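Local structure of glycoside Hydrolase (Bacteroides plebeius, 5T3B) at residues K59-P64 and L426-N431; D235-F240 and L247-D252. The protein is a glycoside hydrolase of family 50, from a subfamily enriched in human gut Bacteroidetes, and probably cleaves glycosidic bonds in polysaccharides or oligosaccharides, as its relatives do. All coordinates share one frame; numbering follows the deposited sequence.

In the fold
From the N terminus, the chain passes through strand 39-48 into strand 56-60; residues 59-64, which start in the last two residues of that strand, form the first half of interaction 1. More than 360 residues follow before the end of helix 412-427 brings residues 426-431 back to them, so this salt bridge closes a very long loop, helical for a good part. Interaction 2 falls within that loop and closes a short one of its own: residues 235-240 and 247-252 both belong to the connection between helices 224-232 and 264-269. The two contacts lie on opposite sides of the chain's centre, with their own centres about 31 Å apart, and do not touch.

Interaction 1: K59-P64 and L426-N431; sequences KTRILP and LLEAKN. With EDO (1,2-ethanediol), chain P.
R61 and E428 meet in a salt bridge that is essentially the whole contact. Both terminal nitrogens of the arginine converge end-on upon a single carboxylate oxygen: R61 NH2 and R61 NH1 each stand 2.9 Å from E428 OE2. Sharing one acceptor bends both bonds, the narrower N-H...O angle being 141°, from NH1. The oxygen lies close to the guanidinium plane, but the carboxylate is turned 51° against that plane. NH2 therefore comes in on the anti side of OE2, whereas NH1 reaches it from above the carboxylate plane.

R61 spans the gap with CG anti to its backbone N (chi1 -179°), and the chain then bends at chi3. Over such a reach the backbones stay apart, the nearest CA atoms, those of R61 and L426, being 12.2 Å from each other. The second carboxylate oxygen, E428 OE1, is bonded to S36 OG, so the acid is held from two directions; Y33 adds a cation-pi contact to R61. Away from the bridge, at the strand end, 1,2-ethanediol, probably from the crystallisation liquor, makes a weak hydrogen bond from O2 to K59 O (3.1 Å).

H421 ND1 bonds R61 N, adding a link to helix 412-427. The bridge thus joins the segment leaving strand 56-60, beside strand 39-48, to the residues that lead from helix 412-427 towards strand 432-437.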
ATOM      1  N   LYS A  59      22.749  -8.471   3.681  1.00 13.42           N
ATOM      2  CA  LYS A  59      23.159  -7.288   4.425  1.00 12.83           C
ATOM      3  C   LYS A  59      21.960  -6.462   4.755  1.00 12.81           C
ATOM      4  O   LYS A  59      21.109  -6.155   3.888  1.00 14.27           O
ATOM      5  CB  LYS A  59      24.190  -6.464   3.683  1.00 18.17           C
ATOM      6  CG  LYS A  59      25.614  -6.893   3.792  1.00 23.44           C
ATOM      7  CD  LYS A  59      26.474  -5.734   3.192  1.00 28.24           C
ATOM      8  CE  LYS A  59      27.883  -5.990   3.390  1.00 31.77           C
ATOM      9  NZ  LYS A  59      28.509  -4.982   2.516  1.00 31.76           N
ATOM     10  N   THR A  60      21.841  -6.065   6.004  1.00 10.78           N
ATOM     11  CA  THR A  60      20.623  -5.402   6.495  1.00 10.84           C
ATOM     12  C   THR A  60      20.999  -4.213   7.378  1.00 10.52           C
ATOM     13  O   THR A  60      21.945  -4.280   8.183  1.00 12.59           O
ATOM     14  CB  THR A  60      19.806  -6.471   7.267  1.00 11.29           C
ATOM     15  OG1 THR A  60      19.535  -7.559   6.405  1.00 12.31           O
ATOM     16  CG2 THR A  60      18.540  -6.016   7.790  1.00 12.50           C
ATOM     17  N   ARG A  61      20.183  -3.175   7.278  1.00 10.45           N
ATOM     18  CA  ARG A  61      20.291  -1.936   8.012  1.00  9.97           C
ATOM     19  C   ARG A  61      19.213  -1.927   9.068  1.00  9.93           C
ATOM     20  O   ARG A  61      18.018  -1.894   8.731  1.00 10.93           O
ATOM     21  CB  ARG A  61      20.156  -0.723   7.064  1.00 11.45           C
ATOM     22  CG  ARG A  61      20.286   0.603   7.800  1.00 11.51           C
ATOM     23  CD  ARG A  61      20.443   1.766   6.836  1.00 11.64           C
ATOM     24  NE  ARG A  61      19.246   1.975   6.017  1.00 10.17           N
ATOM     25  CZ  ARG A  61      19.021   3.043   5.263  1.00 11.44           C
ATOM     26  NH1 ARG A  61      19.832   4.093   5.314  1.00 12.32           N
ATOM     27  NH2 ARG A  61      17.945   3.070   4.512  1.00 11.48           N
ATOM     28  N   ILE A  62      19.602  -1.847  10.348  1.00 10.49           N
ATOM     29  CA  ILE A  62      18.653  -1.722  11.408  1.00 10.09           C
ATOM     30  C   ILE A  62      18.867  -0.403  12.202  1.00 10.51           C
ATOM     31  O   ILE A  62      19.958   0.176  12.197  1.00 11.69           O
ATOM     32  CB  ILE A  62      18.615  -2.944  12.366  1.00 10.51           C
ATOM     33  CG1 ILE A  62      19.944  -3.174  13.080  1.00 10.94           C
ATOM     34  CG2 ILE A  62      18.197  -4.195  11.630  1.00 11.67           C
ATOM     35  CD1 ILE A  62      19.850  -4.173  14.235  1.00 11.38           C
ATOM     36  N   LEU A  63      17.834   0.008  12.918  1.00 10.17           N
ATOM     37  CA  LEU A  63      17.806   1.322  13.550  1.00 10.97           C
ATOM     38  C   LEU A  63      18.958   1.575  14.544  1.00 11.72           C
ATOM     39  O   LEU A  63      19.558   2.666  14.482  1.00 13.40           O
ATOM     40  CB  LEU A  63      16.460   1.590  14.154  1.00 11.37           C
ATOM     41  CG  LEU A  63      16.225   3.004  14.645  1.00 11.18           C
ATOM     42  CD1 LEU A  63      16.300   4.049  13.533  1.00 13.44           C
ATOM     43  CD2 LEU A  63      14.880   3.092  15.357  1.00 12.64           C
ATOM     44  N   PRO A  64      19.322   0.592  15.370  1.00 11.82           N
ATOM     45  CA  PRO A  64      20.429   0.816  16.312  1.00 13.60           C
ATOM     46  C   PRO A  64      21.770   1.090  15.668  1.00 13.05           C
ATOM     47  O   PRO A  64      22.665   1.593  16.345  1.00 16.25           O
ATOM     48  CB  PRO A  64      20.454  -0.511  17.072  1.00 14.51           C
ATOM     49  CG  PRO A  64      19.073  -1.017  17.019  1.00 13.19           C
ATOM     50  CD  PRO A  64      18.642  -0.692  15.656  1.00 12.05           C
ATOM     51  N   LEU A 426      12.290   3.156   2.854  1.00  8.24           N
ATOM     52  CA  LEU A 426      11.133   3.965   2.426  1.00  8.50           C
ATOM     53  C   LEU A 426      11.233   5.383   3.005  1.00  8.86           C
ATOM     54  O   LEU A 426      10.835   6.339   2.329  1.00  8.62           O
ATOM     55  CB  LEU A 426       9.856   3.319   2.841  1.00  8.06           C
ATOM     56  CG  LEU A 426       9.520   2.003   2.240  1.00  8.45           C
ATOM     57  CD1 LEU A 426       8.220   1.430   2.746  1.00  8.42           C
ATOM     58  CD2 LEU A 426       9.547   2.060   0.701  1.00  8.74           C
ATOM     59  N   LEU A 427      11.714   5.534   4.237  1.00  8.41           N
ATOM     60  CA  LEU A 427      11.832   6.852   4.861  1.00  8.18           C
ATOM     61  C   LEU A 427      12.718   7.764   4.053  1.00  9.57           C
ATOM     62  O   LEU A 427      12.557   8.977   4.110  1.00 11.10           O
ATOM     63  CB  LEU A 427      12.256   6.741   6.316  1.00  8.72           C
ATOM     64  CG  LEU A 427      11.204   6.223   7.271  1.00 10.02           C
ATOM     65  CD1 LEU A 427      11.838   5.787   8.593  1.00 10.15           C
ATOM     66  CD2 LEU A 427      10.080   7.187   7.475  1.00 10.11           C
ATOM     67  N   GLU A 428      13.719   7.204   3.370  1.00 10.17           N
ATOM     68  CA  GLU A 428      14.586   8.031   2.558  1.00 10.36           C
ATOM     69  C   GLU A 428      13.942   8.551   1.281  1.00 11.06           C
ATOM     70  O   GLU A 428      14.465   9.493   0.662  1.00 13.98           O
ATOM     71  CB  GLU A 428      15.867   7.271   2.201  1.00 10.91           C
ATOM     72  CG  GLU A 428      16.716   6.920   3.376  1.00 13.21           C
ATOM     73  CD  GLU A 428      18.151   6.644   3.007  1.00 15.17           C
ATOM     74  OE1 GLU A 428      18.897   7.599   2.668  1.00 16.02           O
ATOM     75  OE2 GLU A 428      18.510   5.484   3.074  1.00 15.72           O
ATOM     76  N   ALA A 429      12.858   7.949   0.867  1.00  9.68           N
ATOM     77  CA  ALA A 429      12.155   8.379  -0.328  1.00  9.35           C
ATOM     78  C   ALA A 429      11.229   9.538   0.020  1.00 10.33           C
ATOM     79  O   ALA A 429      10.172   9.337   0.657  1.00 10.03           O
ATOM     80  CB  ALA A 429      11.359   7.232  -0.959  1.00 10.67           C
ATOM     81  N   LYS A 430      11.559  10.738  -0.435  0.50  9.61           N
ATOM     82  CA  LYS A 430      10.782  11.927  -0.115  0.50 10.34           C
ATOM     83  C   LYS A 430       9.406  11.938  -0.758  0.50  9.56           C
ATOM     84  O   LYS A 430       8.519  12.685  -0.328  0.50 11.07           O
ATOM     85  CB  LYS A 430      11.541  13.160  -0.543  0.50 11.44           C
ATOM     86  CG  LYS A 430      12.815  13.421   0.225  0.50 13.80           C
ATOM     87  CD  LYS A 430      13.367  14.821  -0.069  0.50 18.12           C
ATOM     88  CE  LYS A 430      14.876  14.916   0.045  0.50 19.81           C
ATOM     89  NZ  LYS A 430      15.190  16.283  -0.380  0.50 25.58           N
ATOM     90  N   ASN A 431       9.234  11.082  -1.772  1.00  8.00           N
ATOM     91  CA  ASN A 431       7.960  10.886  -2.411  1.00  9.04           C
ATOM     92  C   ASN A 431       7.116   9.748  -1.841  1.00  8.60           C
ATOM     93  O   ASN A 431       6.026   9.487  -2.372  1.00  9.52           O
ATOM     94  CB  ASN A 431       8.099  10.680  -3.944  1.00  9.60           C
ATOM     95  CG  ASN A 431       9.017   9.551  -4.308  1.00  8.73           C
ATOM     96  OD1 ASN A 431      10.087   9.351  -3.709  1.00  9.64           O
ATOM     97  ND2 ASN A 431       8.668   8.877  -5.395  1.00  8.84           N
TER
HETATM   98  C1  EDO P 514      21.829  -2.779   0.759  1.00 35.79           C
HETATM   99  O1  EDO P 514      20.565  -2.426   0.157  1.00 48.68           O
HETATM  100  C2  EDO P 514      21.573  -3.726   1.902  1.00 34.82           C
HETATM  101  O2  EDO P 514      21.772  -3.232   3.286  1.00 24.40           O

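Interaction 2: D235-F240 and L247-D252; sequences DAFGMF and LGFFSD
F237 and F249 form a T-shaped aromatic pair, the edge of F237 directed at the face of F249. The ring planes stand at 82° and the centroids are 5.0 Å apart. Two neighbouring carbons of the F237 rim do the touching: F237 CE1 lies over the centre of the F249 ring, 3.8 Å above its plane, while F237 CZ comes within 3.8 Å of F249 CD2. In this geometry the weakly positive C-H rim of one ring faces the pi cloud of the other. In F249, CG lies between the backbone N and the carbonyl carbon (chi1 72°), which directs the ring towards F237. Other rings extend the cluster beyond the pair: F193 stacks with F237, and the Y332 ring meets F249 with the two planes about 25° apart.

The apolar contact between the segments is made by these same two rings, and both phenylalanines are buried.

Hydrogen bonding acts on the backbones that carry the rings. Within 235-240, G238 N bonds D235 O and F240 N bonds F237 O, each at 3.0 Å, so that F237 sits in a tightly turned segment. F249 instead has backbone bonds to L331 and L333.

In the fold, the pair joins the short 3-10 segment 235-237, beyond helix 224-232, to the irregular 247-252 segment. F195 of helix 195-203 touches both rings, and I318 and V322 of helix 300-324 pack against F249.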
ATOM      1  N   ASP A 235     -24.551   3.811  -2.803  1.00 14.75           N
ATOM      2  CA  ASP A 235     -24.500   3.359  -1.417  1.00 15.66           C
ATOM      3  C   ASP A 235     -23.178   2.674  -1.079  1.00 14.91           C
ATOM      4  O   ASP A 235     -22.801   2.569   0.105  1.00 15.93           O
ATOM      5  CB  ASP A 235     -25.690   2.405  -1.088  1.00 19.76           C
ATOM      6  CG  ASP A 235     -27.047   3.101  -1.000  1.00 27.43           C
ATOM      7  OD1 ASP A 235     -27.120   4.360  -0.837  1.00 33.94           O
ATOM      8  OD2 ASP A 235     -28.088   2.348  -1.038  1.00 36.66           O
ATOM      9  N   ALA A 236     -22.426   2.264  -2.087  1.00 14.84           N
ATOM     10  CA  ALA A 236     -21.094   1.639  -1.799  1.00 14.60           C
ATOM     11  C   ALA A 236     -20.132   2.609  -1.100  1.00 13.54           C
ATOM     12  O   ALA A 236     -19.254   2.172  -0.329  1.00 13.69           O
ATOM     13  CB  ALA A 236     -20.509   1.171  -3.107  1.00 17.18           C
ATOM     14  N   PHE A 237     -20.336   3.896  -1.336  1.00 12.06           N
ATOM     15  CA  PHE A 237     -19.582   4.927  -0.730  1.00 11.58           C
ATOM     16  C   PHE A 237     -20.308   5.694   0.412  1.00 11.90           C
ATOM     17  O   PHE A 237     -19.785   6.632   0.951  1.00 13.76           O
ATOM     18  CB  PHE A 237     -18.986   5.919  -1.740  1.00 12.38           C
ATOM     19  CG  PHE A 237     -17.821   5.371  -2.506  1.00 11.46           C
ATOM     20  CD1 PHE A 237     -16.547   5.674  -2.102  1.00 11.23           C
ATOM     21  CD2 PHE A 237     -17.963   4.529  -3.567  1.00 11.72           C
ATOM     22  CE1 PHE A 237     -15.447   5.139  -2.726  1.00 10.55           C
ATOM     23  CE2 PHE A 237     -16.871   3.999  -4.214  1.00 11.23           C
ATOM     24  CZ  PHE A 237     -15.613   4.291  -3.795  1.00 11.23           C
ATOM     25  N   GLY A 238     -21.493   5.226   0.767  1.00 13.91           N
ATOM     26  CA  GLY A 238     -22.336   5.957   1.706  1.00 15.46           C
ATOM     27  C   GLY A 238     -21.718   6.224   3.050  1.00 16.29           C
ATOM     28  O   GLY A 238     -21.788   7.328   3.545  1.00 18.44           O
ATOM     29  N   MET A 239     -21.024   5.229   3.588  1.00 13.79           N
ATOM     30  CA  MET A 239     -20.418   5.457   4.914  1.00 14.94           C
ATOM     31  C   MET A 239     -19.063   6.173   4.879  1.00 12.53           C
ATOM     32  O   MET A 239     -18.526   6.575   5.902  1.00 12.41           O
ATOM     33  CB  MET A 239     -20.297   4.159   5.690  1.00 19.68           C
ATOM     34  CG  MET A 239     -19.279   3.210   5.171  1.00 19.01           C
ATOM     35  SD  MET A 239     -19.044   1.735   6.289  1.00 24.56           S
ATOM     36  CE  MET A 239     -20.596   1.112   6.373  1.00 28.86           C
ATOM     37  N   PHE A 240     -18.530   6.342   3.673  1.00 10.51           N
ATOM     38  CA  PHE A 240     -17.204   6.879   3.503  1.00 11.43           C
ATOM     39  C   PHE A 240     -17.174   8.334   3.068  1.00 13.81           C
ATOM     40  O   PHE A 240     -16.255   9.093   3.412  1.00 14.58           O
ATOM     41  CB  PHE A 240     -16.379   6.051   2.552  1.00 11.68           C
ATOM     42  CG  PHE A 240     -16.287   4.597   2.933  1.00 10.69           C
ATOM     43  CD1 PHE A 240     -15.717   4.214   4.161  1.00 11.92           C
ATOM     44  CD2 PHE A 240     -16.813   3.594   2.158  1.00 11.03           C
ATOM     45  CE1 PHE A 240     -15.648   2.870   4.536  1.00 11.19           C
ATOM     46  CE2 PHE A 240     -16.713   2.255   2.526  1.00 11.22           C
ATOM     47  CZ  PHE A 240     -16.135   1.908   3.720  1.00 10.25           C
ATOM     48  N   LEU A 247      -9.157   7.916   5.406  1.00  8.98           N
ATOM     49  CA  LEU A 247      -7.919   8.364   4.797  1.00  9.55           C
ATOM     50  C   LEU A 247      -8.108   8.537   3.289  1.00  9.60           C
ATOM     51  O   LEU A 247      -7.623   9.486   2.687  1.00 11.10           O
ATOM     52  CB  LEU A 247      -6.799   7.378   5.116  1.00 11.58           C
ATOM     53  CG  LEU A 247      -5.432   7.611   4.605  1.00 13.04           C
ATOM     54  CD1 LEU A 247      -4.897   8.930   5.158  1.00 17.63           C
ATOM     55  CD2 LEU A 247      -4.529   6.476   5.023  1.00 16.44           C
ATOM     56  N   GLY A 248      -8.779   7.591   2.649  1.00  8.88           N
ATOM     57  CA  GLY A 248      -9.028   7.556   1.232  1.00  7.91           C
ATOM     58  C   GLY A 248      -9.469   6.181   0.858  1.00  7.97           C
ATOM     59  O   GLY A 248      -9.818   5.377   1.701  1.00  8.89           O
ATOM     60  N   PHE A 249      -9.479   5.875  -0.465  1.00  7.79           N
ATOM     61  CA  PHE A 249      -9.904   4.529  -0.901  1.00  8.03           C
ATOM     62  C   PHE A 249      -9.031   4.002  -2.017  1.00  7.21           C
ATOM     63  O   PHE A 249      -8.423   4.750  -2.779  1.00  7.61           O
ATOM     64  CB  PHE A 249     -11.366   4.518  -1.362  1.00  7.73           C
ATOM     65  CG  PHE A 249     -11.622   5.212  -2.698  1.00  7.60           C
ATOM     66  CD1 PHE A 249     -11.701   6.604  -2.775  1.00  8.54           C
ATOM     67  CD2 PHE A 249     -11.800   4.480  -3.836  1.00  8.35           C
ATOM     68  CE1 PHE A 249     -11.916   7.237  -3.959  1.00  9.89           C
ATOM     69  CE2 PHE A 249     -12.030   5.114  -5.018  1.00  9.38           C
ATOM     70  CZ  PHE A 249     -12.051   6.499  -5.099  1.00  9.87           C
ATOM     71  N   PHE A 250      -9.022   2.679  -2.113  1.00  6.75           N
ATOM     72  CA  PHE A 250      -8.383   1.981  -3.215  1.00  7.17           C
ATOM     73  C   PHE A 250      -9.477   1.451  -4.119  1.00  7.00           C
ATOM     74  O   PHE A 250     -10.489   0.935  -3.646  1.00  7.73           O
ATOM     75  CB  PHE A 250      -7.555   0.791  -2.725  1.00  6.63           C
ATOM     76  CG  PHE A 250      -6.632   1.164  -1.598  1.00  6.05           C
ATOM     77  CD1 PHE A 250      -5.445   1.857  -1.837  1.00  7.44           C
ATOM     78  CD2 PHE A 250      -6.983   0.874  -0.291  1.00  6.67           C
ATOM     79  CE1 PHE A 250      -4.663   2.247  -0.794  1.00  7.30           C
ATOM     80  CE2 PHE A 250      -6.204   1.282   0.765  1.00  8.10           C
ATOM     81  CZ  PHE A 250      -5.049   1.947   0.516  1.00  7.46           C
ATOM     82  N   SER A 251      -9.289   1.526  -5.435  1.00  7.74           N
ATOM     83  CA  SER A 251     -10.350   1.118  -6.384  1.00  7.90           C
ATOM     84  C   SER A 251     -10.261  -0.366  -6.831  1.00  7.31           C
ATOM     85  O   SER A 251     -11.175  -0.859  -7.470  1.00  8.96           O
ATOM     86  CB  SER A 251     -10.342   2.029  -7.597  1.00  8.10           C
ATOM     87  OG  SER A 251      -9.105   1.993  -8.236  1.00  8.91           O
ATOM     88  N   ASP A 252      -9.099  -0.992  -6.610  1.00  7.28           N
ATOM     89  CA  ASP A 252      -8.792  -2.330  -7.049  1.00  7.90           C
ATOM     90  C   ASP A 252      -7.515  -2.721  -6.347  1.00  8.06           C
ATOM     91  O   ASP A 252      -6.940  -1.953  -5.571  1.00  8.97           O
ATOM     92  CB  ASP A 252      -8.713  -2.423  -8.572  1.00  8.57           C
ATOM     93  CG  ASP A 252     -10.012  -2.768  -9.247  1.00 10.09           C
ATOM     94  OD1 ASP A 252     -10.610  -3.799  -8.934  1.00 10.95           O
ATOM     95  OD2 ASP A 252     -10.495  -2.042 -10.191  1.00 10.04           O
TER